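Local coordinates for protein extracellular ligand-binding receptor (PDB 4F06) that binds p-hydroxybenzoic acid and probably delivers such lignin-derived aromatic acids to an ABC transporter as its solute-binding protein, at residues Thr200-Ala204 with Asp232-Glu236; Leu247-Tyr253 with Val340-Glu346; Met123-Thr127 with Asp154-Phe159; Val142-Asp148 with Val170-Met176. The contacts are given in a common frame with arbitrary orientation. Where two conformers were deposited one is given. Residues are numbered along the deposited sequence.

Contact 1 (Thr200-Ala204 with Asp232-Glu236). With PHB (p-hydroxybenzoic acid), chain B.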
# COMPACT_ATOMS: atom_id res chain seq x y z
N THR A 200 -5.33 -10.59 9.88
CA THR A 200 -5.98 -9.29 9.89
C THR A 200 -5.44 -8.32 8.87
O THR A 200 -4.26 -8.33 8.48
CB THR A 200 -5.91 -8.69 11.33
OG1 THR A 200 -6.75 -7.53 11.44
CG2 THR A 200 -4.51 -8.26 11.65
N PHE A 201 -6.35 -7.45 8.44
CA PHE A 201 -6.04 -6.22 7.74
C PHE A 201 -6.93 -5.10 8.29
O PHE A 201 -8.15 -5.31 8.44
CB PHE A 201 -6.36 -6.31 6.23
CG PHE A 201 -6.47 -4.95 5.58
CD1 PHE A 201 -5.34 -4.17 5.26
CD2 PHE A 201 -7.75 -4.39 5.35
CE1 PHE A 201 -5.44 -2.90 4.75
CE2 PHE A 201 -7.85 -3.10 4.82
CZ PHE A 201 -6.72 -2.36 4.52
N LEU A 202 -6.31 -3.95 8.56
CA LEU A 202 -7.02 -2.68 8.73
C LEU A 202 -6.12 -1.67 8.00
O LEU A 202 -4.92 -1.89 7.87
CB LEU A 202 -7.17 -2.28 10.20
CG LEU A 202 -7.68 -3.35 11.18
CD1 LEU A 202 -6.54 -4.18 11.75
CD2 LEU A 202 -8.42 -2.67 12.31
N PRO A 203 -6.65 -0.52 7.56
CA PRO A 203 -5.79 0.47 6.88
C PRO A 203 -4.77 1.00 7.88
O PRO A 203 -5.07 1.27 9.07
CB PRO A 203 -6.79 1.58 6.48
CG PRO A 203 -7.96 1.39 7.41
CD PRO A 203 -8.06 -0.12 7.64
N ALA A 204 -3.53 1.15 7.40
CA ALA A 204 -2.45 1.61 8.29
C ALA A 204 -2.79 2.98 8.85
O ALA A 204 -3.25 3.88 8.16
CB ALA A 204 -1.17 1.66 7.51
N ASP A 232 0.34 -3.65 6.24
CA ASP A 232 -0.44 -2.48 6.66
C ASP A 232 -0.54 -2.37 8.16
O ASP A 232 -0.70 -1.27 8.69
CB ASP A 232 -1.85 -2.62 6.08
CG ASP A 232 -1.79 -2.84 4.59
OD1 ASP A 232 -1.63 -1.87 3.83
OD2 ASP A 232 -1.82 -4.03 4.18
N VAL A 233 -0.50 -3.51 8.84
CA VAL A 233 -0.81 -3.56 10.27
C VAL A 233 0.41 -3.25 11.14
O VAL A 233 0.24 -2.99 12.34
CB VAL A 233 -1.48 -4.92 10.57
CG1 VAL A 233 -1.81 -5.05 12.06
CG2 VAL A 233 -2.73 -5.12 9.70
N VAL A 234 1.62 -3.26 10.56
CA VAL A 234 2.86 -3.10 11.30
C VAL A 234 3.80 -2.13 10.60
O VAL A 234 5.00 -2.30 10.57
CB VAL A 234 3.54 -4.43 11.60
CG1 VAL A 234 2.76 -5.22 12.66
CG2 VAL A 234 3.70 -5.26 10.33
N THR A 235 3.26 -1.04 10.09
CA THR A 235 4.11 -0.04 9.44
C THR A 235 5.17 0.49 10.39
O THR A 235 4.96 0.66 11.59
CB THR A 235 3.35 1.10 8.77
OG1 THR A 235 2.61 1.82 9.74
CG2 THR A 235 2.42 0.55 7.68
N GLU A 236 6.36 0.74 9.83
CA GLU A 236 7.54 1.01 10.64
C GLU A 236 7.35 2.14 11.65
O GLU A 236 7.82 2.01 12.78
CB GLU A 236 8.78 1.20 9.75
CG GLU A 236 9.30 -0.13 9.19
CD GLU A 236 8.62 -0.55 7.90
OE1 GLU A 236 7.61 0.08 7.42
OE2 GLU A 236 9.11 -1.55 7.33
C1' PHB B . -7.21 1.16 0.87
O1' PHB B . -7.19 0.59 -0.23
O2' PHB B . -8.22 1.85 1.26
C1 PHB B . -6.04 0.98 1.78
C2 PHB B . -5.23 -0.16 1.66
C3 PHB B . -4.18 -0.36 2.53
C4 PHB B . -3.94 0.54 3.55
C5 PHB B . -4.73 1.66 3.68
C6 PHB B . -5.79 1.89 2.82
O4 PHB B . -2.95 0.36 4.45
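The C-terminal end of strand 197-201 and the loop after strand 226-230 meet beside the ligand. T200 leads in: its O lies 3.8 Å from V233 CG2, and the methyls T200 CG2 and V233 CG2 are 4.1 Å apart, while T200 OG1 is hydrogen-bonded to A145 O of the neighbouring strand. F201 reaches across with its ring, whose edge meets both the carboxylate, CE1 to D232 CG at 3.7 Å, and the ligand, CE1 to PHB C3 at 3.6 Å. At L202 the backbone O approaches D232 CB (3.6 Å) and side-chain atom CD1 lies 4.4 Å from V233 CG2. P203 turns away from 232-236 and lays CB against PHB C5 at 3.5 Å. A204 CB sits 3.2 Å from D232 O and 3.8 Å from T235 CG2. No hydrogen bond joins the segments directly; the ligand hydroxyl bridges them, O4 accepting a hydrogen bond from A204 N (3.1 Å, nearly linear) and donating one to D232 OD1 (2.7 Å). Strand ends lining a cleft in this way are characteristic of periplasmic binding proteins. F211 and V212 of helix 206-217 pack on T200, L202 and V233, strand 226-230 flanks T200, and M123 of helix 123-136 touches F201 and D232.

Contact 2 (Leu247-Tyr253 with Val340-Glu346)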
# COMPACT_ATOMS: atom_id res chain seq x y z
N LEU A 247 7.31 -7.72 19.29
CA LEU A 247 8.27 -8.68 18.74
C LEU A 247 7.57 -9.97 18.38
O LEU A 247 6.76 -10.52 19.13
CB LEU A 247 9.40 -9.02 19.74
CG LEU A 247 10.40 -7.88 19.96
CD1 LEU A 247 11.28 -8.15 21.19
CD2 LEU A 247 11.29 -7.66 18.72
N GLY A 248 7.93 -10.50 17.20
CA GLY A 248 7.42 -11.76 16.74
C GLY A 248 6.20 -11.69 15.86
O GLY A 248 5.86 -12.70 15.23
N ILE A 249 5.56 -10.53 15.75
CA ILE A 249 4.37 -10.46 14.88
C ILE A 249 4.83 -10.68 13.42
O ILE A 249 5.80 -10.06 12.96
CB ILE A 249 3.66 -9.10 15.01
CG1 ILE A 249 2.99 -9.02 16.41
CG2 ILE A 249 2.64 -8.89 13.87
CD1 ILE A 249 2.51 -7.61 16.77
N LEU A 250 4.11 -11.53 12.70
CA LEU A 250 4.40 -11.87 11.32
C LEU A 250 3.53 -11.04 10.37
O LEU A 250 2.33 -10.80 10.63
CB LEU A 250 4.10 -13.36 11.06
CG LEU A 250 4.94 -14.32 11.90
CD1 LEU A 250 4.44 -15.74 11.76
CD2 LEU A 250 6.42 -14.21 11.53
N SER A 251 4.11 -10.65 9.23
CA SER A 251 3.33 -9.97 8.21
C SER A 251 3.88 -10.27 6.85
O SER A 251 5.09 -10.51 6.71
CB SER A 251 3.32 -8.45 8.46
OG SER A 251 4.62 -7.89 8.39
N THR A 252 3.05 -10.15 5.81
CA THR A 252 3.51 -10.22 4.44
C THR A 252 3.34 -8.85 3.80
O THR A 252 2.32 -8.18 3.96
CB THR A 252 2.80 -11.32 3.64
OG1 THR A 252 1.39 -11.14 3.83
CG2 THR A 252 3.25 -12.70 4.11
N TYR A 253 4.34 -8.42 3.05
CA TYR A 253 4.26 -7.12 2.43
C TYR A 253 5.32 -6.99 1.37
O TYR A 253 6.37 -7.67 1.39
CB TYR A 253 4.47 -5.99 3.43
CG TYR A 253 3.58 -4.76 3.29
CD1 TYR A 253 2.21 -4.87 2.94
CD2 TYR A 253 4.05 -3.48 3.66
CE1 TYR A 253 1.36 -3.76 2.94
CE2 TYR A 253 3.20 -2.38 3.72
CZ TYR A 253 1.87 -2.52 3.36
OH TYR A 253 1.06 -1.41 3.43
N VAL A 340 6.69 -10.37 -2.75
CA VAL A 340 6.04 -10.23 -1.44
C VAL A 340 6.91 -10.93 -0.44
O VAL A 340 7.36 -12.07 -0.70
CB VAL A 340 4.59 -10.82 -1.49
CG1 VAL A 340 3.96 -10.79 -0.09
CG2 VAL A 340 3.74 -10.01 -2.48
N TYR A 341 7.22 -10.28 0.66
CA TYR A 341 8.14 -10.84 1.64
C TYR A 341 7.36 -11.24 2.90
O TYR A 341 6.43 -10.55 3.31
CB TYR A 341 9.23 -9.80 2.02
CG TYR A 341 9.97 -9.24 0.83
CD1 TYR A 341 9.51 -8.09 0.15
CD2 TYR A 341 11.16 -9.84 0.41
CE1 TYR A 341 10.18 -7.59 -0.94
CE2 TYR A 341 11.86 -9.29 -0.65
CZ TYR A 341 11.39 -8.17 -1.33
OH TYR A 341 12.10 -7.67 -2.40
N LEU A 342 7.80 -12.32 3.53
CA LEU A 342 7.40 -12.62 4.91
C LEU A 342 8.35 -11.89 5.82
O LEU A 342 9.58 -12.02 5.65
CB LEU A 342 7.46 -14.14 5.17
CG LEU A 342 7.22 -14.49 6.66
CD1 LEU A 342 5.79 -14.17 7.10
CD2 LEU A 342 7.59 -15.95 6.89
N ARG A 343 7.81 -11.14 6.80
CA ARG A 343 8.65 -10.43 7.77
C ARG A 343 8.20 -10.80 9.17
O ARG A 343 7.07 -11.26 9.39
CB ARG A 343 8.51 -8.90 7.63
CG ARG A 343 8.65 -8.40 6.18
CD ARG A 343 7.31 -8.26 5.44
NE ARG A 343 6.37 -7.40 6.19
CZ ARG A 343 6.44 -6.07 6.24
NH1 ARG A 343 7.29 -5.37 5.46
NH2 ARG A 343 5.66 -5.41 7.10
N GLU A 344 9.10 -10.57 10.11
CA GLU A 344 8.80 -10.69 11.54
C GLU A 344 9.28 -9.42 12.23
O GLU A 344 10.38 -8.92 11.91
CB GLU A 344 9.56 -11.91 12.13
CG GLU A 344 9.30 -12.14 13.60
CD GLU A 344 10.06 -13.36 14.12
OE1 GLU A 344 10.42 -14.21 13.31
OE2 GLU A 344 10.30 -13.46 15.30
N VAL A 345 8.51 -8.91 13.19
CA VAL A 345 9.01 -7.75 13.96
C VAL A 345 10.18 -8.22 14.81
O VAL A 345 10.03 -9.21 15.56
CB VAL A 345 7.89 -7.16 14.84
CG1 VAL A 345 8.45 -6.01 15.67
CG2 VAL A 345 6.69 -6.66 13.97
N GLU A 346 11.32 -7.54 14.67
CA GLU A 346 12.55 -7.91 15.38
C GLU A 346 13.22 -6.63 15.86
O GLU A 346 12.97 -5.58 15.34
CB GLU A 346 13.55 -8.61 14.43
CG GLU A 346 13.08 -9.96 13.95
CD GLU A 346 14.15 -10.71 13.17
OE1 GLU A 346 15.32 -10.20 13.03
OE2 GLU A 346 13.80 -11.83 12.72
O HOH W 1 8.67 -6.37 3.05
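Strands 250-253 and 340-346 run antiparallel, and their backbone polar groups pair regularly. In the hydrogen-bonded pair S251-R343, S251 N donates to R343 O (3.0 Å) and R343 N to S251 O (2.8 Å); in Y253-Y341, Y253 N reaches Y341 O (3.0 Å) and Y341 N reaches Y253 O (2.8 Å). V345 N donates to I249 O and G248 N to V345 O, both at 3.0 Å. R343 NE and NH2 both donate to S251 OG, at 2.9 and 3.0 Å, and NH1 holds a water, 3.0 Å away, that donates to Y253 O at 3.1 Å. Y253 CB lies over the guanidinium face, 3.4 Å from R343 CZ. Other polar ends are satisfied outside: T252 OG1 by N126 O, Y253 OH by D232, Y341 OH by R324 O and E346 by a salt bridge to R355. Strand 250-253 is also parallel to 226-230, so this pair joins the parallel core of an α/β lobe to antiparallel strands, as in the periplasmic binding protein fold.

Contact 3 (Met123-Thr127 with Asp154-Phe159)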
# COMPACT_ATOMS: atom_id res chain seq x y z
N MSE A 123 -4.41 -6.10 -2.14
CA MSE A 123 -4.65 -6.97 -1.00
C MSE A 123 -4.47 -8.44 -1.34
O MSE A 123 -3.85 -9.18 -0.61
CB MSE A 123 -6.03 -6.72 -0.41
CG MSE A 123 -6.24 -5.25 0.02
SE MSE A 123 -4.89 -4.57 1.24
CE MSE A 123 -4.98 -5.98 2.55
N PHE A 124 -5.02 -8.87 -2.48
CA PHE A 124 -4.78 -10.26 -2.89
C PHE A 124 -3.30 -10.58 -3.06
O PHE A 124 -2.83 -11.66 -2.70
CB PHE A 124 -5.48 -10.50 -4.25
CG PHE A 124 -6.84 -11.11 -4.13
CD1 PHE A 124 -7.98 -10.31 -3.88
CD2 PHE A 124 -7.06 -12.49 -4.39
CE1 PHE A 124 -9.24 -10.91 -3.81
CE2 PHE A 124 -8.34 -13.04 -4.32
CZ PHE A 124 -9.43 -12.24 -4.02
N GLN A 125 -2.56 -9.62 -3.63
CA GLN A 125 -1.14 -9.81 -3.88
C GLN A 125 -0.36 -10.12 -2.60
O GLN A 125 0.45 -11.05 -2.57
CB GLN A 125 -0.60 -8.55 -4.54
CG GLN A 125 0.86 -8.63 -5.02
CD GLN A 125 1.18 -7.36 -5.80
OE1 GLN A 125 0.86 -6.23 -5.37
NE2 GLN A 125 1.78 -7.53 -6.96
N ASN A 126 -0.63 -9.38 -1.52
CA ASN A 126 0.04 -9.62 -0.24
C ASN A 126 -0.62 -10.72 0.58
O ASN A 126 0.06 -11.38 1.39
CB ASN A 126 0.12 -8.33 0.60
CG ASN A 126 1.11 -7.30 0.08
OD1 ASN A 126 0.86 -6.05 0.13
ND2 ASN A 126 2.23 -7.79 -0.37
N THR A 127 -1.92 -10.96 0.40
CA THR A 127 -2.64 -11.92 1.26
C THR A 127 -2.44 -13.37 0.84
O THR A 127 -2.39 -14.27 1.70
CB THR A 127 -4.14 -11.58 1.29
OG1 THR A 127 -4.30 -10.30 1.89
CG2 THR A 127 -4.92 -12.60 2.13
N ASP A 154 -11.55 -7.85 0.07
CA ASP A 154 -10.60 -8.56 -0.80
C ASP A 154 -9.68 -9.45 0.06
O ASP A 154 -9.43 -10.60 -0.26
CB ASP A 154 -9.70 -7.60 -1.55
CG ASP A 154 -10.24 -7.08 -2.87
OD1 ASP A 154 -11.38 -7.31 -3.25
OD2 ASP A 154 -9.46 -6.31 -3.48
N ALA A 155 -9.14 -8.92 1.15
CA ALA A 155 -8.20 -9.68 1.99
C ALA A 155 -8.88 -10.91 2.58
O ALA A 155 -8.31 -12.01 2.60
CB ALA A 155 -7.63 -8.83 3.13
N GLU A 156 -10.12 -10.74 3.08
CA GLU A 156 -10.85 -11.88 3.61
C GLU A 156 -11.04 -12.96 2.54
O GLU A 156 -10.84 -14.15 2.82
CB GLU A 156 -12.20 -11.40 4.17
CG GLU A 156 -13.09 -12.55 4.63
CD GLU A 156 -14.44 -12.08 5.11
OE1 GLU A 156 -14.75 -10.91 5.07
OE2 GLU A 156 -15.26 -12.96 5.48
N THR A 157 -11.50 -12.57 1.36
CA THR A 157 -11.78 -13.52 0.26
C THR A 157 -10.49 -14.24 -0.13
O THR A 157 -10.45 -15.47 -0.25
CB THR A 157 -12.37 -12.76 -0.93
OG1 THR A 157 -13.58 -12.13 -0.49
CG2 THR A 157 -12.63 -13.73 -2.06
N ALA A 158 -9.40 -13.47 -0.28
CA ALA A 158 -8.13 -14.06 -0.68
C ALA A 158 -7.62 -15.05 0.36
O ALA A 158 -7.13 -16.16 0.03
CB ALA A 158 -7.09 -12.96 -0.87
N PHE A 159 -7.71 -14.68 1.64
CA PHE A 159 -7.20 -15.58 2.68
C PHE A 159 -8.07 -16.84 2.77
O PHE A 159 -7.52 -17.96 2.83
CB PHE A 159 -7.14 -14.88 4.06
CG PHE A 159 -6.34 -15.67 5.04
CD1 PHE A 159 -6.89 -16.72 5.76
CD2 PHE A 159 -4.99 -15.39 5.19
CE1 PHE A 159 -6.12 -17.48 6.64
CE2 PHE A 159 -4.21 -16.12 6.09
CZ PHE A 159 -4.77 -17.18 6.80
O HOH W 2 -6.82 -7.05 -3.73
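Two helices of one α/β lobe of this periplasmic binding protein, 123-136 and 150-165, pack with their local axes 8.6 Å apart and their N-to-C directions at 41°. F124, T127 and A158 carry most of the interface. The F124 ring lies along helix 150-165 and presents a face to A158, whose CB stands 3.6 Å from the ring centroid and 15° off the normal, a CH-pi contact. The same ring reaches D154 O with CE1 (3.6 Å) and T157 CG2 with CZ (4.0 Å), so it spans a full helical turn of its neighbour. One turn further on, T127 points its CB toward the other helix. Its CG2 touches A155 O and F159 N, each at 3.5 Å, and A158 CB at 3.7 Å, while its OG1, 3.8 Å from A155 CB, donates back to M123 O within its own helix (2.8 Å). A158, being small, admits both partners. Towards the ligand, selenomethionine M123 sets CE 3.9 Å from A155 CB and also touches F201. Polar contact is confined to the start of helix 123-136, where D154 OD2, also hydrogen-bonded to S107 N, accepts a hydrogen bond from a water at 2.8 Å; that water in turn accepts one from F124 N at 2.8 Å.

Contact 4 (Val142-Asp148 with Val170-Met176)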
# COMPACT_ATOMS: atom_id res chain seq x y z
N VAL A 142 -8.12 -20.54 11.78
CA VAL A 142 -7.82 -19.12 11.72
C VAL A 142 -9.08 -18.29 11.93
O VAL A 142 -10.16 -18.63 11.41
CB VAL A 142 -7.17 -18.77 10.36
CG1 VAL A 142 -7.13 -17.26 10.12
CG2 VAL A 142 -5.74 -19.32 10.31
N ALA A 143 -8.94 -17.21 12.72
CA ALA A 143 -9.97 -16.17 12.80
C ALA A 143 -9.51 -15.00 11.93
O ALA A 143 -8.39 -14.47 12.11
CB ALA A 143 -10.11 -15.67 14.25
N ILE A 144 -10.35 -14.64 10.96
CA ILE A 144 -10.10 -13.46 10.13
C ILE A 144 -10.78 -12.24 10.71
O ILE A 144 -11.96 -12.32 11.03
CB ILE A 144 -10.58 -13.70 8.67
CG1 ILE A 144 -9.85 -14.89 8.01
CG2 ILE A 144 -10.49 -12.41 7.84
CD1 ILE A 144 -10.42 -15.28 6.65
N ALA A 145 -10.06 -11.12 10.79
CA ALA A 145 -10.68 -9.88 11.23
C ALA A 145 -10.21 -8.81 10.24
O ALA A 145 -9.00 -8.54 10.14
CB ALA A 145 -10.23 -9.49 12.65
N VAL A 146 -11.14 -8.21 9.48
CA VAL A 146 -10.76 -7.22 8.51
C VAL A 146 -11.65 -6.00 8.60
O VAL A 146 -12.84 -6.13 8.97
CB VAL A 146 -10.86 -7.75 7.05
CG1 VAL A 146 -9.86 -8.86 6.81
CG2 VAL A 146 -12.29 -8.20 6.68
N SER A 147 -11.11 -4.81 8.29
CA SER A 147 -11.97 -3.62 8.21
C SER A 147 -13.04 -3.86 7.12
O SER A 147 -12.74 -4.37 6.03
CB SER A 147 -11.15 -2.38 7.92
OG SER A 147 -10.27 -2.16 9.00
N ASP A 148 -14.25 -3.37 7.40
CA ASP A 148 -15.41 -3.66 6.55
C ASP A 148 -15.53 -2.64 5.41
O ASP A 148 -16.42 -1.78 5.39
CB ASP A 148 -16.66 -3.61 7.41
CG ASP A 148 -17.89 -4.05 6.66
OD1 ASP A 148 -17.76 -4.73 5.62
OD2 ASP A 148 -18.98 -3.72 7.16
N VAL A 170 -11.17 -21.81 8.40
CA VAL A 170 -11.47 -20.46 8.89
C VAL A 170 -12.65 -20.61 9.83
O VAL A 170 -13.76 -20.98 9.39
CB VAL A 170 -11.75 -19.49 7.75
CG1 VAL A 170 -12.21 -18.14 8.30
CG2 VAL A 170 -10.48 -19.30 6.91
N VAL A 171 -12.43 -20.34 11.13
CA VAL A 171 -13.43 -20.62 12.13
C VAL A 171 -14.23 -19.40 12.51
O VAL A 171 -15.25 -19.51 13.17
CB VAL A 171 -12.85 -21.29 13.40
CG1 VAL A 171 -12.33 -22.67 13.02
CG2 VAL A 171 -11.81 -20.39 14.06
N GLU A 172 -13.78 -18.23 12.09
CA GLU A 172 -14.46 -16.97 12.41
C GLU A 172 -14.04 -15.94 11.36
O GLU A 172 -12.87 -15.94 10.93
CB GLU A 172 -14.03 -16.48 13.79
CG GLU A 172 -14.93 -15.34 14.28
CD GLU A 172 -14.51 -14.80 15.61
OE1 GLU A 172 -13.35 -15.05 16.01
OE2 GLU A 172 -15.35 -14.08 16.23
N ALA A 173 -14.96 -15.09 10.93
CA ALA A 173 -14.61 -14.03 10.01
C ALA A 173 -15.41 -12.81 10.44
O ALA A 173 -16.66 -12.85 10.37
CB ALA A 173 -14.93 -14.40 8.56
N VAL A 174 -14.71 -11.75 10.85
CA VAL A 174 -15.34 -10.56 11.40
C VAL A 174 -15.02 -9.38 10.47
O VAL A 174 -13.84 -9.15 10.16
CB VAL A 174 -14.81 -10.28 12.82
CG1 VAL A 174 -15.42 -9.02 13.39
CG2 VAL A 174 -15.11 -11.48 13.72
N ARG A 175 -16.04 -8.67 10.00
CA ARG A 175 -15.83 -7.44 9.27
C ARG A 175 -16.09 -6.28 10.22
O ARG A 175 -17.23 -6.09 10.68
CB ARG A 175 -16.76 -7.38 8.05
CG ARG A 175 -16.43 -8.44 7.00
CD ARG A 175 -17.39 -8.34 5.82
NE ARG A 175 -17.08 -9.31 4.77
CZ ARG A 175 -17.71 -9.39 3.61
NH1 ARG A 175 -18.73 -8.57 3.33
NH2 ARG A 175 -17.34 -10.31 2.75
N MSE A 176 -15.03 -5.56 10.55
CA MSE A 176 -15.07 -4.54 11.61
C MSE A 176 -15.34 -3.17 11.01
O MSE A 176 -14.62 -2.75 10.12
CB MSE A 176 -13.71 -4.48 12.32
CG MSE A 176 -13.28 -5.82 12.98
SE MSE A 176 -11.49 -5.75 13.71
CE MSE A 176 -10.50 -5.65 12.05
O HOH W 3 -11.83 -1.52 11.20
O HOH W 4 -19.72 -6.06 4.47
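Strands 141-147 and 169-176 are the two strands of a β-α-β unit, joined by helix 150-165, and lie side by side in parallel, their axes 4.6 Å apart at closest approach and 9° from alignment. Backbone hydrogen bonds alternate along the pair: V171 N to V142 O (2.9 Å), I144 N to E172 O (2.8 Å), V174 N to I144 O (2.8 Å), V146 N to V174 O (2.9 Å), M176 N to V146 O (2.8 Å) and, past the strand end, D148 N to M176 O (2.8 Å). The register slips by one between V142 and A143, a β bulge: V142 pairs with V170 but A143 with E172. Apolar contacts divide between the faces. I144 meets V170 (CD1 to CG1, 3.8 Å) and A173 (CB to CB, 4.4 Å) on the face towards helix 150-165; on the other, selenomethionine M176 curls back so that its CE lies 3.9 Å from A145 CB, with F211 of helix 206-217 touching both residues. Strand 141-147 continues the sheet by pairing with 197-201. Charged groups gather at the C-terminal end, where R175 NE forms a salt bridge with E156. D148 OD1 and R175 NH1 stay 4.6 Å apart, beyond a salt bridge, but one water joins them, donating to D148 OD1 at 2.6 Å and accepting from R175 NH1 at 2.9 Å.

How the contacts relate
Contact 1 adjoins all three others and holds the ligand phenol. D232 OD1 meets Y253 OH of contact 2 at 2.8 Å, a probable hydrogen bond, and the Y253 side chain comes to about 4 Å from the ligand. M123 of contact 3 is equally near the ligand, its CE 3.3 Å from F201 CD1. Contact 4 extends the sheet next to contact 1, F201 O lying 3.0 Å from S147 N. Helix 150-165 of contact 3 packs on the sheet of contact 4, F159 CE1 lying 3.6 Å from V142 CG1, and E156 OE1 forms a salt bridge with R175 NE (2.8 Å). Contacts 2 and 4 have centres about 20 Å apart and do not touch.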